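Local coordinates for protein titin (Homo sapiens, PDB 5JDD) that probably forms part of the elastic I-band filament of the muscle sarcomere, as a tandem of immunoglobulin-like domains in the giant spring protein titin, at residues A[176-181]-A[199-204]; A[184-189]-A[256-261]; A[192-197]-A[233-238]; A[204-209]-A[249-254]; A[210-215]-A[243-248]. One frame throughout, in Å; residues are numbered along the deposited sequence.

All five interactions belong to the third immunoglobulin-like domain of the tandem, an I-set beta sandwich; interaction 1 also reaches back to the preceding domain. Interactions 1 and 3 belong to the sheet that contains strand 195-201, which both use. Interactions 2, 4 and 5 belong to the facing sheet. The sheets meet in the core: interactions 2 and 3, centres about 11 Å apart, touch through I187 CD1 and F197 CD1 at 3.6 Å. Interactions 3 and 5 meet where F197 packs on Y247. Interactions 1 and 4, centres about 8 Å apart, lie at the end facing the preceding domain. Interactions 2 and 5, centres about 10 Å apart, use the neighbouring strands 254-263 and 245-251.

Interaction 1 of 5, residues A[176-181]-A[199-204]; sequences TPIMIT and VTVNYE
The ring of Y203 meets P177 at its edge, where P177 O lies near the ring plane, 3.5 Å from Y203 CE2. I178 CA also stands at that rim. Over one face, toward the rim, sits CG of the neighbouring N202. The Y203 hydroxyl is tied to the 176-181 segment by two waters. One also bonds T176 OG1. The other donates to P177 O at 2.7 Å. The second flat group is the N202 amide. Its CG lies between the backbone N and the carbonyl carbon (chi1 61°), close to M179. M179 N donates to N202 OD1 at 2.9 Å, almost straight, from above the carbonyl plane. N202 ND2 packs against M179 CB at 3.6 Å. N202 N returns a weak bond to M179 O.

This is the edge of an I-set sandwich. Strand 180-182, strand A, begins here and runs antiparallel to strand B, 195-201. I180 and V201 form a non-hydrogen-bonded pair, and I180 CG1 touches V201 CG1 at 4.2 Å. Beyond it T181 N donates to T200 O at 2.8 Å. A water joins T181 OG1 to V201 O. T176 ends a strand of the preceding domain, and Y203 also packs on P103 of that domain, so the contact spans the domain junction. From the preceding domain E104 OE1 accepts I178 N.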
# COMPACT_ATOMS: atom_id res chain seq x y z
N THR A 176 14.68 -12.31 -1.32
CA THR A 176 15.83 -13.15 -0.99
C THR A 176 15.83 -14.46 -1.76
O THR A 176 14.77 -14.98 -2.14
CB THR A 176 15.88 -13.42 0.53
OG1 THR A 176 14.63 -13.96 0.95
CG2 THR A 176 16.16 -12.12 1.29
N PRO A 177 17.02 -15.01 -2.03
CA PRO A 177 17.12 -16.17 -2.92
C PRO A 177 16.76 -17.49 -2.24
O PRO A 177 17.17 -17.73 -1.10
CB PRO A 177 18.60 -16.18 -3.31
CG PRO A 177 19.29 -15.53 -2.15
CD PRO A 177 18.34 -14.45 -1.69
N ILE A 178 16.00 -18.33 -2.93
CA ILE A 178 15.80 -19.69 -2.45
C ILE A 178 17.12 -20.44 -2.51
O ILE A 178 17.89 -20.30 -3.47
CB ILE A 178 14.73 -20.42 -3.26
CG1 ILE A 178 13.37 -19.76 -3.01
CG2 ILE A 178 14.68 -21.93 -2.90
CD1 ILE A 178 12.34 -20.09 -4.04
N MET A 179 17.41 -21.20 -1.46
CA MET A 179 18.59 -22.05 -1.46
C MET A 179 18.20 -23.49 -1.25
O MET A 179 17.26 -23.81 -0.52
CB MET A 179 19.58 -21.58 -0.40
CG MET A 179 20.02 -20.15 -0.63
SD MET A 179 21.36 -19.69 0.47
CE MET A 179 21.64 -18.00 -0.05
N ILE A 180 18.93 -24.37 -1.93
CA ILE A 180 18.69 -25.79 -1.80
C ILE A 180 19.68 -26.34 -0.77
O ILE A 180 20.90 -26.23 -0.91
CB ILE A 180 18.79 -26.48 -3.16
CG1 ILE A 180 17.60 -26.06 -4.03
CG2 ILE A 180 18.79 -28.00 -2.98
CD1 ILE A 180 17.74 -26.39 -5.51
N THR A 181 19.12 -26.87 0.32
CA THR A 181 19.94 -27.31 1.44
C THR A 181 20.25 -28.81 1.38
O THR A 181 21.22 -29.27 1.98
CB THR A 181 19.32 -26.92 2.78
OG1 THR A 181 18.08 -27.61 2.96
CG2 THR A 181 19.06 -25.42 2.81
N VAL A 199 14.22 -33.06 -2.58
CA VAL A 199 15.08 -31.90 -2.31
C VAL A 199 14.59 -31.21 -1.07
O VAL A 199 13.41 -31.29 -0.73
CB VAL A 199 15.05 -30.84 -3.42
CG1 VAL A 199 15.79 -31.29 -4.63
CG2 VAL A 199 13.61 -30.48 -3.78
N THR A 200 15.50 -30.55 -0.37
CA THR A 200 15.11 -29.72 0.76
C THR A 200 15.54 -28.30 0.46
O THR A 200 16.63 -28.08 -0.07
CB THR A 200 15.72 -30.22 2.08
OG1 THR A 200 15.36 -31.59 2.27
CG2 THR A 200 15.19 -29.40 3.25
N VAL A 201 14.66 -27.35 0.75
CA VAL A 201 14.95 -25.93 0.54
C VAL A 201 14.97 -25.18 1.86
O VAL A 201 14.63 -25.74 2.91
CB VAL A 201 13.93 -25.26 -0.42
CG1 VAL A 201 14.02 -25.89 -1.81
CG2 VAL A 201 12.51 -25.39 0.13
N ASN A 202 15.36 -23.90 1.83
CA ASN A 202 15.47 -23.13 3.07
C ASN A 202 14.21 -22.40 3.54
O ASN A 202 14.15 -21.93 4.67
CB ASN A 202 16.67 -22.16 3.00
CG ASN A 202 16.56 -21.15 1.86
OD1 ASN A 202 15.81 -21.33 0.90
ND2 ASN A 202 17.33 -20.07 1.97
N TYR A 203 13.21 -22.27 2.67
CA TYR A 203 12.00 -21.52 3.00
C TYR A 203 10.74 -22.31 2.72
O TYR A 203 10.63 -23.01 1.71
CB TYR A 203 11.93 -20.22 2.19
CG TYR A 203 13.05 -19.24 2.40
CD1 TYR A 203 13.29 -18.67 3.65
CD2 TYR A 203 13.83 -18.82 1.34
CE1 TYR A 203 14.31 -17.74 3.84
CE2 TYR A 203 14.85 -17.89 1.51
CZ TYR A 203 15.09 -17.35 2.76
OH TYR A 203 16.10 -16.43 2.94
N GLU A 204 9.76 -22.16 3.61
CA GLU A 204 8.46 -22.78 3.41
C GLU A 204 7.63 -21.91 2.47
O GLU A 204 7.80 -20.69 2.44
CB GLU A 204 7.75 -22.90 4.76
CG GLU A 204 6.47 -23.70 4.73
CD GLU A 204 6.09 -24.22 6.10
OE1 GLU A 204 5.78 -23.40 6.98
OE2 GLU A 204 6.10 -25.46 6.28
O HOH W 1 14.74 -14.26 3.70
O HOH W 2 18.01 -16.63 1.17
O HOH W 3 16.27 -26.52 4.93

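Interaction 2 of 5, residues A[184-189]-A[256-261]; sequences LKDINA and STATLY
L184 N donates to S256 OG at 2.9 Å, at the start of the parallel A'–G pairing of the I-set sandwich. L184 CB packs on A258 CB at 3.6 Å, and a water that donates to both L184 O and T257 O bridges the backbones. Past K185, D186 takes the place of a backbone acceptor. Its OD1 receives T259 N at 2.9 Å, from above the carboxylate plane. I187 opens the regular strand: its N donates to T259 O and its O accepts Y261 N, the latter nearly straight. Its CG2 meets L260 CD1 at 3.7 Å, on the side where I187 packs on F197 of the facing sheet. N188 lies beside Y261 and points the same way, with amide and ring planes 9° apart. N188 OD1 stands 3.5 Å from Y261 CD2. A189 N donates to Y261 O at 2.9 Å. At the other end of Y261, a water in the ring plane bonds the OH and donates to D186 OD2 at 2.5 Å.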
# COMPACT_ATOMS: atom_id res chain seq x y z
N LEU A 184 19.24 -32.94 -5.04
CA LEU A 184 18.83 -34.21 -5.63
C LEU A 184 20.03 -35.14 -5.73
O LEU A 184 21.16 -34.71 -6.00
CB LEU A 184 18.29 -34.01 -7.05
CG LEU A 184 16.91 -33.39 -7.19
CD1 LEU A 184 16.54 -33.23 -8.67
CD2 LEU A 184 15.88 -34.26 -6.48
N LYS A 185 19.78 -36.42 -5.49
CA LYS A 185 20.78 -37.45 -5.77
C LYS A 185 20.28 -38.37 -6.87
O LYS A 185 19.07 -38.55 -7.04
CB LYS A 185 21.10 -38.26 -4.51
CG LYS A 185 19.91 -38.97 -3.90
CD LYS A 185 20.34 -39.72 -2.64
CE LYS A 185 19.16 -40.41 -1.97
NZ LYS A 185 19.64 -41.46 -1.02
N ASP A 186 21.23 -38.94 -7.61
CA ASP A 186 20.89 -39.91 -8.64
C ASP A 186 20.13 -41.07 -8.01
O ASP A 186 20.33 -41.41 -6.83
CB ASP A 186 22.15 -40.50 -9.27
CG ASP A 186 22.84 -39.55 -10.22
OD1 ASP A 186 22.31 -38.47 -10.54
OD2 ASP A 186 23.95 -39.91 -10.65
N ILE A 187 19.25 -41.66 -8.81
CA ILE A 187 18.54 -42.87 -8.40
C ILE A 187 18.86 -43.97 -9.38
O ILE A 187 18.75 -43.81 -10.60
CB ILE A 187 17.02 -42.64 -8.33
CG1 ILE A 187 16.71 -41.63 -7.21
CG2 ILE A 187 16.30 -43.94 -8.06
CD1 ILE A 187 15.24 -41.20 -7.13
N ASN A 188 19.29 -45.11 -8.83
CA ASN A 188 19.58 -46.27 -9.64
C ASN A 188 18.53 -47.32 -9.32
O ASN A 188 18.52 -47.90 -8.23
CB ASN A 188 20.99 -46.76 -9.32
CG ASN A 188 22.05 -45.81 -9.85
OD1 ASN A 188 22.53 -45.97 -10.97
ND2 ASN A 188 22.39 -44.79 -9.06
N ALA A 189 17.61 -47.51 -10.27
CA ALA A 189 16.43 -48.34 -10.05
C ALA A 189 16.35 -49.49 -11.03
O ALA A 189 17.10 -49.54 -12.01
CB ALA A 189 15.18 -47.49 -10.16
N SER A 256 18.30 -27.91 -8.98
CA SER A 256 19.09 -29.10 -8.69
C SER A 256 18.70 -30.17 -9.70
O SER A 256 17.51 -30.36 -9.96
CB SER A 256 18.82 -29.59 -7.27
OG SER A 256 19.56 -30.78 -7.00
N THR A 257 19.69 -30.84 -10.28
CA THR A 257 19.43 -31.88 -11.28
C THR A 257 20.10 -33.20 -10.88
O THR A 257 21.19 -33.20 -10.31
CB THR A 257 19.91 -31.45 -12.69
OG1 THR A 257 19.23 -30.26 -13.09
CG2 THR A 257 19.63 -32.53 -13.73
N ALA A 258 19.43 -34.31 -11.16
CA ALA A 258 20.03 -35.63 -10.97
C ALA A 258 19.45 -36.56 -12.01
O ALA A 258 18.52 -36.19 -12.73
CB ALA A 258 19.76 -36.16 -9.57
N THR A 259 20.00 -37.76 -12.10
CA THR A 259 19.59 -38.69 -13.14
C THR A 259 18.91 -39.92 -12.55
O THR A 259 19.33 -40.44 -11.51
CB THR A 259 20.81 -39.12 -13.96
OG1 THR A 259 21.41 -37.96 -14.55
CG2 THR A 259 20.42 -40.10 -15.06
N LEU A 260 17.85 -40.38 -13.22
CA LEU A 260 17.23 -41.68 -12.92
C LEU A 260 17.75 -42.69 -13.93
O LEU A 260 17.60 -42.50 -15.14
CB LEU A 260 15.71 -41.60 -13.02
CG LEU A 260 14.95 -42.92 -12.90
CD1 LEU A 260 15.19 -43.60 -11.56
CD2 LEU A 260 13.45 -42.69 -13.11
N TYR A 261 18.38 -43.75 -13.42
CA TYR A 261 18.78 -44.89 -14.23
C TYR A 261 17.80 -46.03 -13.98
O TYR A 261 17.40 -46.29 -12.84
CB TYR A 261 20.21 -45.33 -13.88
CG TYR A 261 21.26 -44.28 -14.14
CD1 TYR A 261 21.85 -44.15 -15.39
CD2 TYR A 261 21.67 -43.42 -13.13
CE1 TYR A 261 22.82 -43.19 -15.63
CE2 TYR A 261 22.63 -42.45 -13.36
CZ TYR A 261 23.20 -42.35 -14.61
OH TYR A 261 24.15 -41.38 -14.84
O HOH W 4 22.18 -32.96 -7.66
O HOH W 5 24.87 -39.65 -12.92

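Interaction 3 of 5, residues A[192-197]-A[233-238]; sequences KDTITF and SLNIRN
I195 and F197 pair with I236 and L234 in antiparallel register, with the two short strands at 161° and about 4.5 Å between their axes. Each of these two pairs is closed by two backbone hydrogen bonds, and T196 with N235 is the non-hydrogen-bonded pair between them. There the side chains bond instead. N235 CG stands anti to the backbone N (chi1 -180°), and N235 ND2 donates to T196 OG1 at 2.7 Å. The hydroxyl lies in the plane of the amide. T194 CG2, two residues before T196, comes to 3.5 Å from N235 ND2.

The other face is apolar. I195 and I236 lie side by side and point the same way, with I195 CD1 3.9 Å from I236 CG1. F197 and L234 touch more loosely, CD2 to CD2 at 4.3 Å. Before 195-201 begins and after 231-236 ends, one water accepts a bond from N238 N at 2.9 Å and donates to K192 O. N238 OD1 rests against K192 CA at 3.4 Å.

The two strands are B and E of the I-set sandwich. Strand 223-228 flanks 231-236 on its far side. Across the core, F197 packs on W210 and its ring meets that of Y247, while L234 also lies on W210.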
# COMPACT_ATOMS: atom_id res chain seq x y z
N LYS A 192 10.03 -51.44 -13.07
CA LYS A 192 8.85 -51.65 -12.20
C LYS A 192 8.98 -51.08 -10.78
O LYS A 192 8.00 -51.09 -10.03
CB LYS A 192 8.40 -53.12 -12.17
CG LYS A 192 8.06 -53.67 -13.54
CD LYS A 192 7.61 -55.12 -13.46
CE LYS A 192 7.28 -55.66 -14.85
NZ LYS A 192 7.07 -57.13 -14.85
N ASP A 193 10.15 -50.58 -10.42
CA ASP A 193 10.30 -49.92 -9.12
C ASP A 193 9.45 -48.65 -9.02
O ASP A 193 9.13 -48.01 -10.04
CB ASP A 193 11.75 -49.50 -8.87
CG ASP A 193 12.66 -50.66 -8.48
OD1 ASP A 193 12.19 -51.79 -8.25
OD2 ASP A 193 13.89 -50.40 -8.37
N THR A 194 9.13 -48.27 -7.79
CA THR A 194 8.64 -46.92 -7.52
C THR A 194 9.79 -46.13 -6.90
O THR A 194 10.45 -46.61 -5.98
CB THR A 194 7.45 -46.94 -6.58
OG1 THR A 194 6.34 -47.53 -7.26
CG2 THR A 194 7.09 -45.53 -6.15
N ILE A 195 10.05 -44.93 -7.42
CA ILE A 195 11.20 -44.14 -6.97
C ILE A 195 10.74 -42.79 -6.44
O ILE A 195 9.66 -42.32 -6.80
CB ILE A 195 12.24 -43.94 -8.11
CG1 ILE A 195 11.67 -43.12 -9.27
CG2 ILE A 195 12.70 -45.29 -8.63
CD1 ILE A 195 11.92 -41.58 -9.19
N THR A 196 11.57 -42.17 -5.61
CA THR A 196 11.26 -40.85 -5.09
C THR A 196 12.48 -39.94 -5.08
O THR A 196 13.44 -40.20 -4.33
CB THR A 196 10.68 -40.92 -3.66
OG1 THR A 196 9.54 -41.80 -3.64
CG2 THR A 196 10.25 -39.53 -3.19
N PHE A 197 12.47 -38.89 -5.89
CA PHE A 197 13.47 -37.84 -5.80
C PHE A 197 13.04 -36.89 -4.69
O PHE A 197 11.85 -36.64 -4.52
CB PHE A 197 13.54 -37.04 -7.10
CG PHE A 197 14.30 -37.72 -8.21
CD1 PHE A 197 15.69 -37.78 -8.18
CD2 PHE A 197 13.63 -38.25 -9.30
CE1 PHE A 197 16.39 -38.40 -9.20
CE2 PHE A 197 14.33 -38.87 -10.33
CZ PHE A 197 15.71 -38.93 -10.29
N SER A 233 9.09 -33.58 -3.05
CA SER A 233 9.38 -34.90 -3.62
C SER A 233 8.72 -35.10 -4.97
O SER A 233 7.67 -34.52 -5.26
CB SER A 233 8.93 -36.01 -2.66
OG SER A 233 7.54 -35.94 -2.42
N LEU A 234 9.34 -35.94 -5.79
CA LEU A 234 8.76 -36.37 -7.06
C LEU A 234 8.76 -37.89 -7.02
O LEU A 234 9.82 -38.53 -7.01
CB LEU A 234 9.58 -35.85 -8.25
CG LEU A 234 9.30 -36.50 -9.61
CD1 LEU A 234 7.87 -36.24 -10.05
CD2 LEU A 234 10.28 -35.99 -10.65
N ASN A 235 7.57 -38.47 -6.96
CA ASN A 235 7.42 -39.90 -6.81
C ASN A 235 6.93 -40.47 -8.13
O ASN A 235 5.87 -40.09 -8.61
CB ASN A 235 6.42 -40.20 -5.70
CG ASN A 235 6.22 -41.69 -5.48
OD1 ASN A 235 5.23 -42.27 -5.93
ND2 ASN A 235 7.17 -42.32 -4.80
N ILE A 236 7.73 -41.36 -8.72
CA ILE A 236 7.38 -41.95 -10.01
C ILE A 236 7.15 -43.45 -9.83
O ILE A 236 8.05 -44.18 -9.43
CB ILE A 236 8.47 -41.72 -11.07
CG1 ILE A 236 8.82 -40.23 -11.18
CG2 ILE A 236 8.02 -42.24 -12.42
CD1 ILE A 236 9.87 -39.91 -12.23
N ARG A 237 5.93 -43.89 -10.15
CA ARG A 237 5.58 -45.30 -10.02
C ARG A 237 5.92 -46.13 -11.24
O ARG A 237 5.91 -45.61 -12.36
CB ARG A 237 4.09 -45.44 -9.74
CG ARG A 237 3.67 -44.82 -8.44
CD ARG A 237 2.17 -44.88 -8.28
NE ARG A 237 1.76 -44.39 -6.97
CZ ARG A 237 0.52 -44.48 -6.50
NH1 ARG A 237 -0.42 -45.04 -7.24
NH2 ARG A 237 0.23 -44.01 -5.30
N ASN A 238 6.22 -47.41 -11.01
CA ASN A 238 6.31 -48.41 -12.08
C ASN A 238 7.26 -47.96 -13.20
O ASN A 238 6.87 -47.87 -14.36
CB ASN A 238 4.91 -48.73 -12.64
CG ASN A 238 4.91 -49.97 -13.52
OD1 ASN A 238 5.81 -50.80 -13.44
ND2 ASN A 238 3.90 -50.08 -14.38
O HOH W 6 6.18 -49.36 -8.85

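Interaction 4 of 5, residues A[204-209]-A[249-254]; sequences EGISYK and FVAGKA
Y208 and F249 carry the contact, their side chains crossing at about a right angle. The ring planes are only 24° apart, but the rings are slid past each other, with centroids 5.8 Å apart, and barely overlap. Their closest touch is between a ring atom and a beta carbon: F249 CE1 sits 3.5 Å from Y208 CB. Y208 CG, between the backbone N and the carbonyl carbon (chi1 68°), also nears that CE1. The Y208 ring meets the rings of H232 and W210 too. With W210, F249 forms an edge-to-face pair.

K209 and V250 lie side by side and point the same way, to the other side of the sheet. K209 CG rests 4.0 Å from V250 CB. Their backbones form a hydrogen-bonded antiparallel pair, with K209 N to V250 O and V250 N to K209 O both at 2.9 Å.

This is where strand C, 209-212, starts beside the end of strand F in the I-set sandwich. F249, two residues past Y247, occupies the position that in many immunoglobulin domains holds the strand F disulfide cysteine. After A251 the chain reverses through a type II' turn, A251 to A254, into strand G. I206 CD1 packs on A251 CB at 3.9 Å. A water accepts a bond from G252 N and donates to S207 O, at 3.0 Å each. On the side of the preceding domain, S207 N bonds T105 OG1.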
# COMPACT_ATOMS: atom_id res chain seq x y z
N GLU A 204 9.76 -22.16 3.61
CA GLU A 204 8.46 -22.78 3.41
C GLU A 204 7.63 -21.91 2.47
O GLU A 204 7.80 -20.69 2.44
CB GLU A 204 7.75 -22.90 4.76
CG GLU A 204 6.47 -23.70 4.73
CD GLU A 204 6.09 -24.22 6.10
OE1 GLU A 204 5.78 -23.40 6.98
OE2 GLU A 204 6.10 -25.46 6.28
N GLY A 205 6.75 -22.55 1.69
CA GLY A 205 5.74 -21.82 0.94
C GLY A 205 6.21 -21.31 -0.40
O GLY A 205 5.57 -20.45 -1.01
N ILE A 206 7.33 -21.83 -0.89
CA ILE A 206 7.82 -21.37 -2.18
C ILE A 206 7.14 -22.12 -3.32
O ILE A 206 6.56 -23.19 -3.12
CB ILE A 206 9.36 -21.45 -2.24
CG1 ILE A 206 9.85 -22.84 -1.83
CG2 ILE A 206 9.95 -20.44 -1.28
CD1 ILE A 206 9.95 -23.82 -2.96
N SER A 207 7.17 -21.52 -4.50
CA SER A 207 6.64 -22.17 -5.69
C SER A 207 7.76 -22.91 -6.41
O SER A 207 8.93 -22.50 -6.37
CB SER A 207 6.00 -21.14 -6.63
OG SER A 207 4.86 -20.57 -6.03
N TYR A 208 7.40 -24.00 -7.07
CA TYR A 208 8.40 -24.83 -7.72
C TYR A 208 7.82 -25.55 -8.92
O TYR A 208 6.60 -25.59 -9.12
CB TYR A 208 8.92 -25.88 -6.73
CG TYR A 208 7.87 -26.91 -6.36
CD1 TYR A 208 7.74 -28.08 -7.09
CD2 TYR A 208 7.00 -26.70 -5.28
CE1 TYR A 208 6.77 -29.01 -6.78
CE2 TYR A 208 6.03 -27.64 -4.96
CZ TYR A 208 5.93 -28.80 -5.71
OH TYR A 208 4.98 -29.77 -5.44
N LYS A 209 8.70 -26.17 -9.70
CA LYS A 209 8.29 -27.12 -10.72
C LYS A 209 9.37 -28.17 -10.90
O LYS A 209 10.51 -28.01 -10.44
CB LYS A 209 8.01 -26.43 -12.05
CG LYS A 209 9.22 -25.81 -12.67
CD LYS A 209 8.84 -24.88 -13.82
CE LYS A 209 10.07 -24.14 -14.33
NZ LYS A 209 9.73 -23.18 -15.41
N PHE A 249 14.71 -30.04 -10.30
CA PHE A 249 13.82 -29.28 -9.44
C PHE A 249 14.17 -27.82 -9.63
O PHE A 249 15.36 -27.45 -9.61
CB PHE A 249 14.03 -29.70 -7.98
CG PHE A 249 13.32 -28.82 -6.99
CD1 PHE A 249 11.99 -29.05 -6.67
CD2 PHE A 249 14.00 -27.78 -6.37
CE1 PHE A 249 11.34 -28.25 -5.73
CE2 PHE A 249 13.35 -26.97 -5.45
CZ PHE A 249 12.02 -27.21 -5.13
N VAL A 250 13.15 -26.98 -9.83
CA VAL A 250 13.34 -25.55 -10.03
C VAL A 250 12.50 -24.75 -9.06
O VAL A 250 11.29 -24.95 -8.99
CB VAL A 250 12.93 -25.12 -11.45
CG1 VAL A 250 13.12 -23.61 -11.63
CG2 VAL A 250 13.71 -25.89 -12.50
N ALA A 251 13.12 -23.84 -8.32
CA ALA A 251 12.37 -22.94 -7.45
C ALA A 251 13.04 -21.58 -7.46
O ALA A 251 14.18 -21.47 -7.00
CB ALA A 251 12.30 -23.47 -6.03
N GLY A 252 12.34 -20.58 -7.97
CA GLY A 252 12.94 -19.27 -8.15
C GLY A 252 14.14 -19.39 -9.06
O GLY A 252 14.05 -19.98 -10.15
N LYS A 253 15.28 -18.87 -8.62
CA LYS A 253 16.53 -19.00 -9.37
C LYS A 253 17.36 -20.21 -8.97
O LYS A 253 18.48 -20.40 -9.47
CB LYS A 253 17.36 -17.72 -9.25
CG LYS A 253 16.65 -16.48 -9.78
CD LYS A 253 17.54 -15.24 -9.79
CE LYS A 253 17.63 -14.58 -8.42
NZ LYS A 253 18.46 -15.31 -7.43
N ALA A 254 16.83 -21.05 -8.08
CA ALA A 254 17.57 -22.22 -7.61
C ALA A 254 17.18 -23.46 -8.39
O ALA A 254 15.99 -23.67 -8.69
CB ALA A 254 17.32 -22.45 -6.14
O HOH W 7 9.52 -21.05 -8.92

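Interaction 5 of 5, residues A[210-215]-A[243-248]; sequences WLKNGV and DAADYT
The tyrosine corner of the immunoglobulin fold is built here, at the start of strand F beside the C–C' hairpin: K212 packs along Y247. The corner bond runs from Y247 OH to D243 O at 2.6 Å, on a carbonyl lone pair and in the ring plane. K212 has CG anti to the backbone N (chi1 176°), and its extended chain lies beside the Y247 ring, pointing the same way. K212 CG comes within 3.8 Å of Y247 CE2. Its NZ also bonds G242 O. D243 OD2 has its own charged partner, K222.

The strands run antiparallel. L211 and T248 exchange two backbone bonds, and N213 N donates to D246 O at 2.8 Å. N213 and G214 are the two central residues of the type I' turn from K212 to V215. The N213 side chain stands in for a backbone acceptor: D246 N donates to N213 OD1 at 3.0 Å, nearly straight. N213 ND2 touches A245 CB at 3.6 Å. A water accepts a bond from N213 ND2 and donates to A244 O. Another water accepts a bond from K212 NZ and donates to Y247 OH and to D243 OD1, the last at 2.7 Å.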
# COMPACT_ATOMS: atom_id res chain seq x y z
N TRP A 210 9.01 -29.26 -11.54
CA TRP A 210 9.96 -30.31 -11.88
C TRP A 210 10.03 -30.46 -13.38
O TRP A 210 9.01 -30.35 -14.07
CB TRP A 210 9.51 -31.64 -11.28
CG TRP A 210 9.55 -31.71 -9.78
CD1 TRP A 210 8.59 -31.26 -8.90
CD2 TRP A 210 10.58 -32.29 -8.97
NE1 TRP A 210 8.98 -31.52 -7.60
CE2 TRP A 210 10.19 -32.16 -7.62
CE3 TRP A 210 11.80 -32.92 -9.26
CZ2 TRP A 210 10.97 -32.63 -6.56
CZ3 TRP A 210 12.58 -33.39 -8.20
CH2 TRP A 210 12.16 -33.25 -6.87
N LEU A 211 11.24 -30.71 -13.88
CA LEU A 211 11.44 -30.93 -15.31
C LEU A 211 12.00 -32.31 -15.55
O LEU A 211 12.79 -32.83 -14.75
CB LEU A 211 12.45 -29.92 -15.87
CG LEU A 211 12.31 -28.45 -15.46
CD1 LEU A 211 13.43 -27.61 -16.07
CD2 LEU A 211 10.95 -27.90 -15.87
N LYS A 212 11.60 -32.89 -16.68
CA LYS A 212 12.17 -34.13 -17.20
C LYS A 212 12.84 -33.78 -18.51
O LYS A 212 12.17 -33.36 -19.46
CB LYS A 212 11.07 -35.17 -17.41
CG LYS A 212 11.56 -36.48 -18.04
CD LYS A 212 10.40 -37.40 -18.35
CE LYS A 212 10.88 -38.73 -18.91
NZ LYS A 212 9.68 -39.57 -19.23
N ASN A 213 14.16 -33.92 -18.56
CA ASN A 213 14.94 -33.43 -19.70
C ASN A 213 14.53 -32.01 -20.13
O ASN A 213 14.35 -31.74 -21.31
CB ASN A 213 14.86 -34.41 -20.88
CG ASN A 213 15.42 -35.77 -20.54
OD1 ASN A 213 16.34 -35.88 -19.73
ND2 ASN A 213 14.86 -36.81 -21.16
N GLY A 214 14.35 -31.14 -19.15
CA GLY A 214 14.04 -29.74 -19.42
C GLY A 214 12.58 -29.41 -19.67
O GLY A 214 12.22 -28.24 -19.84
N VAL A 215 11.72 -30.43 -19.68
CA VAL A 215 10.29 -30.25 -19.95
C VAL A 215 9.47 -30.38 -18.67
O VAL A 215 9.62 -31.35 -17.93
CB VAL A 215 9.80 -31.30 -20.97
CG1 VAL A 215 8.31 -31.14 -21.23
CG2 VAL A 215 10.58 -31.17 -22.26
N ASP A 243 11.28 -43.61 -18.47
CA ASP A 243 11.48 -42.74 -17.32
C ASP A 243 12.94 -42.41 -17.05
O ASP A 243 13.24 -41.47 -16.30
CB ASP A 243 10.88 -43.38 -16.06
CG ASP A 243 9.38 -43.57 -16.17
OD1 ASP A 243 8.66 -42.57 -16.36
OD2 ASP A 243 8.92 -44.73 -16.09
N ALA A 244 13.85 -43.19 -17.62
CA ALA A 244 15.27 -42.91 -17.46
C ALA A 244 15.61 -41.59 -18.16
O ALA A 244 15.49 -41.46 -19.38
CB ALA A 244 16.12 -44.06 -17.98
N ALA A 245 16.02 -40.61 -17.37
CA ALA A 245 16.11 -39.23 -17.83
C ALA A 245 16.79 -38.40 -16.77
O ALA A 245 17.07 -38.88 -15.66
CB ALA A 245 14.70 -38.68 -18.09
N ASP A 246 17.03 -37.13 -17.09
CA ASP A 246 17.55 -36.19 -16.11
C ASP A 246 16.39 -35.38 -15.55
O ASP A 246 15.57 -34.85 -16.31
CB ASP A 246 18.56 -35.24 -16.74
CG ASP A 246 19.79 -35.94 -17.26
OD1 ASP A 246 20.12 -37.03 -16.76
OD2 ASP A 246 20.42 -35.38 -18.19
N TYR A 247 16.33 -35.29 -14.23
CA TYR A 247 15.24 -34.58 -13.57
C TYR A 247 15.77 -33.35 -12.87
O TYR A 247 16.84 -33.39 -12.25
CB TYR A 247 14.53 -35.51 -12.59
CG TYR A 247 13.78 -36.59 -13.31
CD1 TYR A 247 14.41 -37.76 -13.73
CD2 TYR A 247 12.44 -36.42 -13.63
CE1 TYR A 247 13.71 -38.74 -14.44
CE2 TYR A 247 11.73 -37.41 -14.31
CZ TYR A 247 12.37 -38.56 -14.72
OH TYR A 247 11.68 -39.53 -15.41
N THR A 248 15.02 -32.24 -12.98
CA THR A 248 15.45 -30.98 -12.40
C THR A 248 14.34 -30.40 -11.52
O THR A 248 13.19 -30.29 -11.94
CB THR A 248 15.80 -29.94 -13.48
OG1 THR A 248 16.82 -30.47 -14.34
CG2 THR A 248 16.30 -28.65 -12.85
O HOH W 8 9.19 -39.97 -16.28
O HOH W 9 15.93 -39.60 -21.28
O HOH W 10 15.81 -31.90 -16.60